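Local coordinates for uncharacterized protein (Bordetella bronchiseptica, PDB 4XG0) that probably acts as a kinase of the DUF1537 family, which serves catabolic pathways for acid sugars, with a sugar-binding domain and a nucleotide-binding domain, at residues G57-A62 with E72-T77; Q187-A192 with V211-D216; L260-S265 with L318-P323; D379-G384 with I414-A419. One frame throughout, in Å; residues are numbered along the deposited sequence. Where two conformers were deposited one is given.

Interaction 1 of 4, residues G57-A62 with E72-T77; sequences GGAEQA and EVLAVT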
loop_
_atom_site.group_PDB
_atom_site.type_symbol
_atom_site.label_atom_id
_atom_site.label_comp_id
_atom_site.label_asym_id
_atom_site.label_seq_id
_atom_site.Cartn_x
_atom_site.Cartn_y
_atom_site.Cartn_z
ATOM N N GLY A 57 -19.182 -17.968 0.098
ATOM C CA GLY A 57 -19.593 -18.254 -1.263
ATOM C C GLY A 57 -19.370 -17.063 -2.195
ATOM O O GLY A 57 -18.287 -16.450 -2.212
ATOM N N GLY A 58 -20.414 -16.725 -2.957
ATOM C CA GLY A 58 -20.356 -15.646 -3.933
ATOM C C GLY A 58 -20.827 -14.301 -3.398
ATOM O O GLY A 58 -21.100 -14.162 -2.203
ATOM N N ALA A 59 -20.949 -13.318 -4.291
ATOM C CA ALA A 59 -21.129 -11.922 -3.874
ATOM C C ALA A 59 -22.581 -11.518 -3.702
ATOM O O ALA A 59 -22.867 -10.571 -2.982
ATOM C CB ALA A 59 -20.471 -10.979 -4.874
ATOM N N GLU A 60 -23.483 -12.206 -4.396
ATOM C CA GLU A 60 -24.898 -11.843 -4.398
ATOM C C GLU A 60 -25.417 -11.682 -2.971
ATOM O O GLU A 60 -25.936 -10.629 -2.596
ATOM C CB GLU A 60 -25.711 -12.904 -5.135
ATOM C CG GLU A 60 -27.202 -12.631 -5.164
ATOM C CD GLU A 60 -27.999 -13.847 -5.588
ATOM O OE1 GLU A 60 -29.069 -14.087 -4.989
ATOM O OE2 GLU A 60 -27.551 -14.561 -6.517
ATOM N N GLN A 61 -25.275 -12.745 -2.187
ATOM C CA GLN A 61 -25.606 -12.719 -0.768
ATOM C C GLN A 61 -25.132 -11.429 -0.105
ATOM O O GLN A 61 -25.915 -10.709 0.522
ATOM C CB GLN A 61 -24.950 -13.917 -0.073
ATOM C CG GLN A 61 -25.724 -15.215 -0.212
ATOM C CD GLN A 61 -27.018 -15.198 0.573
ATOM O OE1 GLN A 61 -27.156 -14.459 1.549
ATOM N NE2 GLN A 61 -27.980 -16.010 0.147
ATOM N N ALA A 62 -23.839 -11.150 -0.252
ATOM C CA ALA A 62 -23.203 -10.008 0.395
ATOM C C ALA A 62 -23.797 -8.670 -0.046
ATOM O O ALA A 62 -24.092 -7.817 0.790
ATOM C CB ALA A 62 -21.689 -10.028 0.127
ATOM N N GLU A 72 -15.714 -1.468 2.503
ATOM C CA GLU A 72 -14.867 -0.882 1.478
ATOM C C GLU A 72 -14.354 -1.963 0.521
ATOM O O GLU A 72 -14.236 -1.749 -0.698
ATOM C CB GLU A 72 -13.710 -0.140 2.159
ATOM C CG GLU A 72 -14.202 0.953 3.152
ATOM C CD GLU A 72 -13.081 1.618 3.963
ATOM O OE1 GLU A 72 -12.777 2.777 3.616
ATOM O OE2 GLU A 72 -12.521 1.013 4.924
ATOM N N VAL A 73 -14.098 -3.148 1.077
ATOM C CA VAL A 73 -13.554 -4.302 0.311
ATOM C C VAL A 73 -14.484 -5.486 0.469
ATOM O O VAL A 73 -14.900 -5.812 1.577
ATOM C CB VAL A 73 -12.157 -4.720 0.841
ATOM C CG1 VAL A 73 -11.581 -5.937 0.116
ATOM C CG2 VAL A 73 -11.205 -3.570 0.789
ATOM N N LEU A 74 -14.832 -6.122 -0.655
ATOM C CA LEU A 74 -15.658 -7.328 -0.625
ATOM C C LEU A 74 -14.896 -8.465 -1.282
ATOM O O LEU A 74 -14.515 -8.340 -2.432
ATOM C CB LEU A 74 -16.991 -7.115 -1.345
ATOM C CG LEU A 74 -17.932 -8.332 -1.473
ATOM C CD1 LEU A 74 -18.122 -9.153 -0.191
ATOM C CD2 LEU A 74 -19.303 -7.891 -1.994
ATOM N N ALA A 75 -14.681 -9.545 -0.528
ATOM C CA ALA A 75 -13.962 -10.734 -0.991
ATOM C C ALA A 75 -14.873 -11.944 -1.120
ATOM O O ALA A 75 -15.697 -12.247 -0.244
ATOM C CB ALA A 75 -12.803 -11.053 -0.062
ATOM N N VAL A 76 -14.737 -12.652 -2.245
ATOM C CA VAL A 76 -15.609 -13.764 -2.543
ATOM C C VAL A 76 -14.795 -14.931 -3.091
ATOM O O VAL A 76 -13.702 -14.734 -3.589
ATOM C CB VAL A 76 -16.651 -13.364 -3.598
ATOM C CG1 VAL A 76 -17.332 -12.093 -3.168
ATOM C CG2 VAL A 76 -15.985 -13.161 -4.945
ATOM N N THR A 77 -15.333 -16.137 -2.966
ATOM C CA THR A 77 -14.717 -17.291 -3.590
ATOM C C THR A 77 -15.648 -17.859 -4.653
ATOM O O THR A 77 -16.875 -17.962 -4.462
ATOM C CB THR A 77 -14.379 -18.415 -2.605
ATOM O OG1 THR A 77 -13.986 -19.572 -3.357
ATOM C CG2 THR A 77 -15.573 -18.761 -1.746
#

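Interaction 2 of 4, residues Q187-A192 with V211-D216; sequences QLAAQA and VVDALD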
loop_
_atom_site.group_PDB
_atom_site.type_symbol
_atom_site.label_atom_id
_atom_site.label_comp_id
_atom_site.label_asym_id
_atom_site.label_seq_id
_atom_site.Cartn_x
_atom_site.Cartn_y
_atom_site.Cartn_z
ATOM N N GLN A 187 5.032 -10.289 -22.178
ATOM C CA GLN A 187 5.747 -10.460 -20.919
ATOM C C GLN A 187 6.788 -9.347 -20.749
ATOM O O GLN A 187 7.466 -8.964 -21.708
ATOM C CB GLN A 187 6.403 -11.849 -20.867
ATOM C CG GLN A 187 7.556 -12.042 -21.871
ATOM C CD GLN A 187 7.858 -13.505 -22.186
ATOM O OE1 GLN A 187 8.572 -14.179 -21.451
ATOM N NE2 GLN A 187 7.332 -13.988 -23.306
ATOM N N LEU A 188 6.899 -8.832 -19.527
ATOM C CA LEU A 188 7.775 -7.726 -19.203
ATOM C C LEU A 188 8.545 -8.074 -17.945
ATOM O O LEU A 188 8.098 -8.900 -17.152
ATOM C CB LEU A 188 6.949 -6.497 -18.816
ATOM C CG LEU A 188 6.038 -5.855 -19.833
ATOM C CD1 LEU A 188 5.274 -4.740 -19.167
ATOM C CD2 LEU A 188 6.871 -5.342 -21.002
ATOM N N ALA A 189 9.673 -7.403 -17.734
ATOM C CA ALA A 189 10.320 -7.416 -16.424
ATOM C C ALA A 189 10.799 -6.014 -16.071
ATOM O O ALA A 189 11.359 -5.329 -16.924
ATOM C CB ALA A 189 11.480 -8.387 -16.434
ATOM N N ALA A 190 10.588 -5.560 -14.832
ATOM C CA ALA A 190 11.156 -4.263 -14.438
ATOM C C ALA A 190 12.666 -4.246 -14.672
ATOM O O ALA A 190 13.362 -5.232 -14.437
ATOM C CB ALA A 190 10.856 -3.941 -12.991
ATOM N N GLN A 191 13.163 -3.107 -15.131
ATOM C CA GLN A 191 14.577 -2.936 -15.390
ATOM C C GLN A 191 15.269 -2.422 -14.115
ATOM O O GLN A 191 14.601 -1.966 -13.180
ATOM C CB GLN A 191 14.750 -1.982 -16.574
ATOM C CG GLN A 191 14.046 -2.498 -17.835
ATOM C CD GLN A 191 13.807 -1.418 -18.877
ATOM O OE1 GLN A 191 14.204 -0.271 -18.698
ATOM N NE2 GLN A 191 13.149 -1.786 -19.976
ATOM N N ALA A 192 16.599 -2.497 -14.088
ATOM C CA ALA A 192 17.386 -2.321 -12.857
ATOM C C ALA A 192 16.882 -1.252 -11.875
ATOM O O ALA A 192 16.566 -1.564 -10.720
ATOM C CB ALA A 192 18.853 -2.065 -13.206
ATOM N N VAL A 211 2.137 -10.540 -18.565
ATOM C CA VAL A 211 2.795 -11.173 -17.428
ATOM C C VAL A 211 4.008 -10.337 -17.015
ATOM O O VAL A 211 4.818 -9.955 -17.852
ATOM C CB VAL A 211 3.239 -12.617 -17.807
ATOM C CG1 VAL A 211 3.899 -13.304 -16.639
ATOM C CG2 VAL A 211 2.046 -13.425 -18.251
ATOM N N VAL A 212 4.118 -10.054 -15.724
ATOM C CA VAL A 212 5.240 -9.293 -15.180
ATOM C C VAL A 212 6.061 -10.131 -14.196
ATOM O O VAL A 212 5.544 -10.833 -13.334
ATOM C CB VAL A 212 4.753 -7.979 -14.495
ATOM C CG1 VAL A 212 5.949 -7.189 -13.953
ATOM C CG2 VAL A 212 3.916 -7.152 -15.476
ATOM N N ASP A 213 7.372 -10.103 -14.383
ATOM C CA ASP A 213 8.272 -10.852 -13.563
ATOM C C ASP A 213 8.270 -10.274 -12.164
ATOM O O ASP A 213 7.984 -9.083 -11.952
ATOM C CB ASP A 213 9.696 -10.751 -14.128
ATOM C CG ASP A 213 10.030 -11.833 -15.102
ATOM O OD1 ASP A 213 9.115 -12.477 -15.669
ATOM O OD2 ASP A 213 11.260 -12.032 -15.319
ATOM N N ALA A 214 8.621 -11.130 -11.225
ATOM C CA ALA A 214 8.940 -10.672 -9.870
ATOM C C ALA A 214 9.758 -11.741 -9.180
ATOM O O ALA A 214 9.327 -12.896 -9.093
ATOM C CB ALA A 214 7.661 -10.429 -9.093
ATOM N N LEU A 215 10.919 -11.358 -8.669
ATOM C CA LEU A 215 11.746 -12.270 -7.880
ATOM C C LEU A 215 11.556 -12.104 -6.355
ATOM O O LEU A 215 11.794 -13.042 -5.564
ATOM C CB LEU A 215 13.197 -12.002 -8.218
ATOM C CG LEU A 215 14.200 -13.104 -7.936
ATOM C CD1 LEU A 215 13.831 -14.383 -8.707
ATOM C CD2 LEU A 215 15.567 -12.603 -8.372
ATOM N N ASP A 216 11.154 -10.906 -5.944
ATOM C CA ASP A 216 11.074 -10.588 -4.524
ATOM C C ASP A 216 9.954 -9.595 -4.226
ATOM O O ASP A 216 9.283 -9.107 -5.141
ATOM C CB ASP A 216 12.423 -10.095 -3.967
ATOM C CG ASP A 216 12.938 -8.849 -4.651
ATOM O OD1 ASP A 216 12.182 -8.164 -5.376
ATOM O OD2 ASP A 216 14.125 -8.545 -4.439
HETATM O O HOH W 1 9.579 -6.919 -12.620
#

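Interaction 3 of 4, residues L260-S265 with L318-P323; sequences LVVVTS and LMLLAP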
loop_
_atom_site.group_PDB
_atom_site.type_symbol
_atom_site.label_atom_id
_atom_site.label_comp_id
_atom_site.label_asym_id
_atom_site.label_seq_id
_atom_site.Cartn_x
_atom_site.Cartn_y
_atom_site.Cartn_z
ATOM N N LEU A 260 3.980 15.288 7.343
ATOM C CA LEU A 260 4.896 16.199 7.990
ATOM C C LEU A 260 5.736 15.438 9.021
ATOM O O LEU A 260 5.187 14.796 9.897
ATOM C CB LEU A 260 4.085 17.287 8.719
ATOM C CG LEU A 260 4.919 18.334 9.429
ATOM C CD1 LEU A 260 5.820 19.076 8.444
ATOM C CD2 LEU A 260 4.004 19.318 10.151
ATOM N N VAL A 261 7.062 15.515 8.913
ATOM C CA VAL A 261 7.964 14.872 9.847
ATOM C C VAL A 261 8.744 15.902 10.676
ATOM O O VAL A 261 9.381 16.792 10.127
ATOM C CB VAL A 261 8.936 13.957 9.096
ATOM C CG1 VAL A 261 9.849 13.228 10.059
ATOM C CG2 VAL A 261 8.164 13.015 8.210
ATOM N N VAL A 262 8.666 15.782 12.011
ATOM C CA VAL A 262 9.260 16.748 12.896
ATOM C C VAL A 262 10.330 16.019 13.686
ATOM O O VAL A 262 10.052 15.018 14.377
ATOM C CB VAL A 262 8.223 17.370 13.834
ATOM C CG1 VAL A 262 8.887 18.390 14.700
ATOM C CG2 VAL A 262 7.119 17.991 13.013
ATOM N N VAL A 263 11.557 16.491 13.528
ATOM C CA VAL A 263 12.713 15.867 14.155
ATOM C C VAL A 263 13.379 16.852 15.081
ATOM O O VAL A 263 14.037 17.784 14.632
ATOM C CB VAL A 263 13.749 15.408 13.103
ATOM C CG1 VAL A 263 14.904 14.648 13.759
ATOM C CG2 VAL A 263 13.068 14.581 12.047
ATOM N N THR A 264 13.212 16.629 16.378
ATOM C CA THR A 264 13.790 17.506 17.392
ATOM C C THR A 264 14.982 16.885 18.097
ATOM O O THR A 264 15.725 17.576 18.815
ATOM C CB THR A 264 12.738 17.864 18.459
ATOM O OG1 THR A 264 12.271 16.663 19.077
ATOM C CG2 THR A 264 11.582 18.568 17.840
ATOM N N SER A 265 15.197 15.588 17.892
ATOM C CA SER A 265 16.244 14.894 18.623
ATOM C C SER A 265 17.615 15.303 18.109
ATOM O O SER A 265 17.776 15.599 16.919
ATOM C CB SER A 265 16.091 13.385 18.472
ATOM O OG SER A 265 16.955 12.714 19.351
ATOM N N LEU A 318 7.217 16.544 4.059
ATOM C CA LEU A 318 7.917 17.754 4.490
ATOM C C LEU A 318 8.612 17.423 5.808
ATOM O O LEU A 318 8.035 16.712 6.621
ATOM C CB LEU A 318 6.915 18.886 4.711
ATOM C CG LEU A 318 6.071 19.280 3.491
ATOM C CD1 LEU A 318 4.947 20.209 3.887
ATOM C CD2 LEU A 318 6.936 19.919 2.456
ATOM N N MET A 319 9.833 17.910 6.018
ATOM C CA MET A 319 10.539 17.680 7.275
ATOM C C MET A 319 10.991 18.977 7.931
ATOM O O MET A 319 11.566 19.835 7.275
ATOM C CB MET A 319 11.745 16.748 7.086
ATOM C CG MET A 319 12.461 16.401 8.376
ATOM S SD MET A 319 13.730 15.119 8.135
ATOM C CE MET A 319 14.904 16.055 7.167
ATOM N N LEU A 320 10.689 19.123 9.223
ATOM C CA LEU A 320 11.268 20.183 10.047
ATOM C C LEU A 320 12.353 19.588 10.929
ATOM O O LEU A 320 12.089 18.694 11.740
ATOM C CB LEU A 320 10.208 20.852 10.921
ATOM C CG LEU A 320 8.845 21.030 10.272
ATOM C CD1 LEU A 320 7.895 21.749 11.242
ATOM C CD2 LEU A 320 8.954 21.825 8.993
ATOM N N LEU A 321 13.571 20.076 10.748
ATOM C CA LEU A 321 14.739 19.560 11.439
ATOM C C LEU A 321 15.272 20.551 12.491
ATOM O O LEU A 321 15.662 21.672 12.161
ATOM C CB LEU A 321 15.822 19.253 10.408
ATOM C CG LEU A 321 17.102 18.588 10.939
ATOM C CD1 LEU A 321 16.738 17.319 11.705
ATOM C CD2 LEU A 321 18.066 18.307 9.784
ATOM N N ALA A 322 15.308 20.124 13.754
ATOM C CA ALA A 322 15.766 20.986 14.843
ATOM C C ALA A 322 17.255 21.212 14.778
ATOM O O ALA A 322 17.993 20.289 14.506
ATOM C CB ALA A 322 15.430 20.368 16.177
ATOM N N PRO A 323 17.705 22.444 15.040
ATOM C CA PRO A 323 19.132 22.595 15.339
ATOM C C PRO A 323 19.393 22.275 16.818
ATOM O O PRO A 323 18.473 22.290 17.649
ATOM C CB PRO A 323 19.381 24.067 15.039
ATOM C CG PRO A 323 18.118 24.724 15.333
ATOM C CD PRO A 323 17.021 23.749 14.975
#

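Interaction 4 of 4, residues D379-G384 with I414-A419; sequences DEVTGG and IRAAQA. With SO4 (sulfate ion), chain E.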
loop_
_atom_site.group_PDB
_atom_site.type_symbol
_atom_site.label_atom_id
_atom_site.label_comp_id
_atom_site.label_asym_id
_atom_site.label_seq_id
_atom_site.Cartn_x
_atom_site.Cartn_y
_atom_site.Cartn_z
ATOM N N ASP A 379 -2.083 0.819 14.898
ATOM C CA ASP A 379 -1.114 -0.223 14.642
ATOM C C ASP A 379 0.305 0.315 14.826
ATOM O O ASP A 379 0.537 1.209 15.634
ATOM C CB ASP A 379 -1.296 -0.736 13.218
ATOM C CG ASP A 379 -0.808 -2.145 13.064
ATOM O OD1 ASP A 379 -1.470 -3.070 13.623
ATOM O OD2 ASP A 379 0.233 -2.310 12.396
ATOM N N GLU A 380 1.277 -0.209 14.095
ATOM C CA GLU A 380 2.624 0.337 14.234
ATOM C C GLU A 380 3.425 0.253 12.949
ATOM O O GLU A 380 3.139 -0.580 12.081
ATOM C CB GLU A 380 3.370 -0.412 15.315
ATOM C CG GLU A 380 3.597 -1.843 14.961
ATOM C CD GLU A 380 4.178 -2.621 16.107
ATOM O OE1 GLU A 380 4.094 -2.116 17.254
ATOM O OE2 GLU A 380 4.719 -3.726 15.853
ATOM N N VAL A 381 4.433 1.115 12.840
ATOM C CA VAL A 381 5.336 1.074 11.689
ATOM C C VAL A 381 6.257 -0.119 11.892
ATOM O O VAL A 381 6.513 -0.936 10.970
ATOM C CB VAL A 381 6.146 2.388 11.569
ATOM C CG1 VAL A 381 6.980 2.406 10.290
ATOM C CG2 VAL A 381 5.251 3.600 11.580
ATOM N N THR A 382 6.743 -0.221 13.128
ATOM C CA THR A 382 7.557 -1.327 13.623
ATOM C C THR A 382 7.486 -1.245 15.164
ATOM O O THR A 382 7.047 -0.236 15.701
ATOM C CB THR A 382 9.002 -1.216 13.095
ATOM O OG1 THR A 382 9.769 -2.343 13.532
ATOM C CG2 THR A 382 9.656 0.061 13.557
ATOM N N GLY A 383 7.899 -2.280 15.890
ATOM C CA GLY A 383 7.760 -2.252 17.338
ATOM C C GLY A 383 8.448 -1.064 18.008
ATOM O O GLY A 383 9.649 -0.883 17.857
ATOM N N GLY A 384 7.696 -0.250 18.748
ATOM C CA GLY A 384 8.264 0.958 19.345
ATOM C C GLY A 384 8.047 2.211 18.507
ATOM O O GLY A 384 8.363 3.323 18.931
ATOM N N ILE A 414 11.368 7.356 6.766
ATOM C CA ILE A 414 10.840 7.092 5.437
ATOM C C ILE A 414 9.710 6.067 5.552
ATOM O O ILE A 414 8.587 6.263 5.035
ATOM C CB ILE A 414 11.951 6.576 4.502
ATOM C CG1 ILE A 414 12.966 7.684 4.264
ATOM C CG2 ILE A 414 11.374 6.107 3.193
ATOM C CD1 ILE A 414 14.261 7.188 3.652
ATOM N N ARG A 415 10.002 4.993 6.252
ATOM C CA ARG A 415 9.013 3.944 6.485
ATOM C C ARG A 415 7.768 4.469 7.214
ATOM O O ARG A 415 6.663 4.052 6.907
ATOM C CB ARG A 415 9.620 2.785 7.260
ATOM C CG ARG A 415 10.663 1.982 6.463
ATOM C CD ARG A 415 11.193 0.777 7.291
ATOM N NE ARG A 415 10.134 -0.190 7.604
ATOM C CZ ARG A 415 10.203 -1.129 8.548
ATOM N NH1 ARG A 415 11.280 -1.243 9.317
ATOM N NH2 ARG A 415 9.177 -1.960 8.737
ATOM N N ALA A 416 7.969 5.328 8.210
ATOM C CA ALA A 416 6.865 5.947 8.977
ATOM C C ALA A 416 5.953 6.757 8.109
ATOM O O ALA A 416 4.723 6.580 8.170
ATOM C CB ALA A 416 7.403 6.808 10.087
ATOM N N ALA A 417 6.518 7.619 7.281
ATOM C CA ALA A 417 5.708 8.406 6.362
ATOM C C ALA A 417 4.948 7.507 5.411
ATOM O O ALA A 417 3.752 7.702 5.152
ATOM C CB ALA A 417 6.578 9.382 5.603
ATOM N N GLN A 418 5.620 6.497 4.878
ATOM C CA GLN A 418 4.970 5.595 3.965
ATOM C C GLN A 418 3.830 4.850 4.674
ATOM O O GLN A 418 2.775 4.649 4.093
ATOM C CB GLN A 418 6.008 4.625 3.376
ATOM C CG GLN A 418 5.406 3.518 2.519
ATOM C CD GLN A 418 6.443 2.562 1.898
ATOM O OE1 GLN A 418 6.224 2.037 0.806
ATOM N NE2 GLN A 418 7.539 2.301 2.612
ATOM N N ALA A 419 4.037 4.478 5.941
ATOM C CA ALA A 419 3.034 3.741 6.714
ATOM C C ALA A 419 1.763 4.533 6.839
ATOM O O ALA A 419 0.678 3.960 6.817
ATOM C CB ALA A 419 3.546 3.418 8.056
HETATM S S SO4 E . 10.654 -4.827 10.844
HETATM O O1 SO4 E . 10.864 -5.206 9.441
HETATM O O2 SO4 E . 9.342 -4.194 10.991
HETATM O O3 SO4 E . 10.733 -6.012 11.710
HETATM O O4 SO4 E . 11.687 -3.864 11.251
#

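Interaction 1 of 4, residues G57-A62 with E72-T77
Thr77 and Gly57 supply the backbone hydrogen bond of this contact. Thr77 N donates to Gly57 O at 3.1 Å, with an N-H...O angle of 154°. The same oxygen touches side chains of the strand. The methyl CG2 of Thr77 lies 3.6 Å from Gly57 O, and CB of Val76 is also against it.

The side-chain packing with the helix is apolar. Val76 sends CG1 to the start of helix 59-64, 3.7 Å from Ala59 CB. Leu74 holds CG anti to its backbone N (chi1 176°), and its two methyls straddle the next alanine of the helix. Ala62 CB sits 3.7 Å from Leu74 CD1 and 3.8 Å from Leu74 CD2. The helix thus meets the strand through two alanine methyls.

Two polar groups are held from outside. Ala59 N bonds to Glu95 OE1, and Thr77 OG1 to His79 N.

The contact lies in the beta-alpha-beta unit of strand 52-54, helix 59-64 and strand 73-77, at one end of the parallel sheet of the sugar-binding domain. Strand 73-77 runs between strands 52-54 and 28-32. Ala75 points away from Gly57-Ala62 and packs on helix 35-47.

Interaction 2 of 4, residues Q187-A192 with V211-D216
Asp213 turns CG roughly anti to its own carbonyl carbon (chi1 -91°), which leaves the carboxylate beside Ala189. Leu188 and Val212 lie together on one face of the sheet.

The side chains of Ala189 and Asp213 meet beside the paired backbones. Ala189 CB lies 3.8 Å from Asp213 CB, and Asp213 OD2 is about as near to that methyl. The carboxylate itself is gripped from outside the two segments. OD2 accepts from Gln151 N and OD1 from Gly152 N, in the turn that follows strand 147-150. These two bonds would fix the rotation of the group and probably stabilise its negative charge.

The backbones pair as parallel strands. Leu188 uses both its N and its O. Its N donates to Val211 O at 2.9 Å. Its O accepts from Asp213 N at 3.1 Å. CA of Gln187 adds a CH...O contact of 3.2 Å to Val211 O. Past this point the chains separate, and a water links them. It accepts from Ala190 N and donates to Asp213 O, at 2.8 Å each.

Helix 196-205 connects strands 186-188 and 209-212 in a beta-alpha-beta unit. Strand 186-188 is an outermost strand of the parallel sheet. Leu188 packs on helix 196-205, Val212 on helix 217-230. On the other face, Val211 meets helix 179-183 and strand 147-150.

Interaction 3 of 4, residues L260-S265 with L318-P323
Val263 and Leu321 lie side by side and point the same way from neighbouring parallel strands of the nucleotide-binding domain's mixed sheet. Leu321 keeps CG anti to its backbone N (chi1 -175°), and this brings CD1 back to the partner strand. CD1 rests 3.8 Å from Val263 CB and equally near its CG1.

Met319, on the same face, meets Val263 at a slant. Its SD is 4.0 Å from Val263 CG2. The thioether end leads away from the partner strand, on the face where helix 268-279 packs.

The opposite face belongs to Leu260, Val262, Leu318 and Leu320. Leu260 leans toward the neighbouring strand and crosses Leu318 obliquely. Its CD1 lies 3.9 Å from Leu318 CB and 4.0 Å from Leu320 CG. Helix 334-349 covers Leu260 and Val262, and tryptophans of helix 295-304 meet Leu320.

The short strand segments run at 14° to each other, joined by four backbone hydrogen bonds. They run from Val261 N to Leu318 O, Leu320 N to Val261 O, Val263 N to Leu320 O and Ala322 N to Val263 O.

Beyond the strands, Ala322 presses its methyl against the partner backbone, with CB 3.3 Å from Val263 O and 3.5 Å from Thr264 CA.

Interaction 4 of 4, residues D379-G384 with I414-A419
Arg415 and Val381 touch where helix 412-421 meets a beta hairpin of the nucleotide-binding domain's mixed sheet. The hairpin pairs strand 374-380, an outermost strand, with antiparallel strand 385-391. The chain turns a corner at Val381, in the connection between them.

The arginine can be followed outward. Its CB lies 4.0 Å from Val381 CG1. The chain then runs out straight through CG (chi2 -177°) and bends at chi3 (63°), which carries the guanidinium back alongside Val381 and Thr382. There NH2 comes within 3.6 Å of Val381 O, obliquely and without a hydrogen bond. NH1 lies near Thr382 CB.

At its edge the guanidinium meets a sulfate ion, probably from the crystallisation liquor. NH2 donates to sulfate O2 at 3.2 Å, in the guanidinium plane and straight. NH1 donates to sulfate O4 at 3.3 Å. The pair of bonds grips two oxygens of the anion and would restrict rotation of the guanidinium. Thr382 brings OG1 up to the same anion from the other segment, so the sulfate sits between the two.

The apolar part is carried by Val381. Its side chain points at the helix, and both branches are used. CG1 rests on the backbone at Ala416 N. CG2 lies 4.1 Å from Ala416 CB and 3.9 Å from Ala419 CB.

Overall arrangement
Interactions 1 and 2 belong to the same parallel sheet of the sugar-binding domain, near its two ends, with centres 31 Å apart. Interactions 3 and 4 reach the mixed sheet of the nucleotide-binding domain; their nearest atoms are about 5 Å apart. Interaction 3 is the buried one: aliphatic side chains, with one methionine, cover both faces of a regular strand pair. Interactions 1 and 2 are partly buried. One packs a helix on a strand through small methyls; the other pairs strands briefly, then gives way to water and a held carboxylate. Interaction 4 lies at the surface, where a shared sulfate ion joins apolar packing and the segments share no direct hydrogen bond.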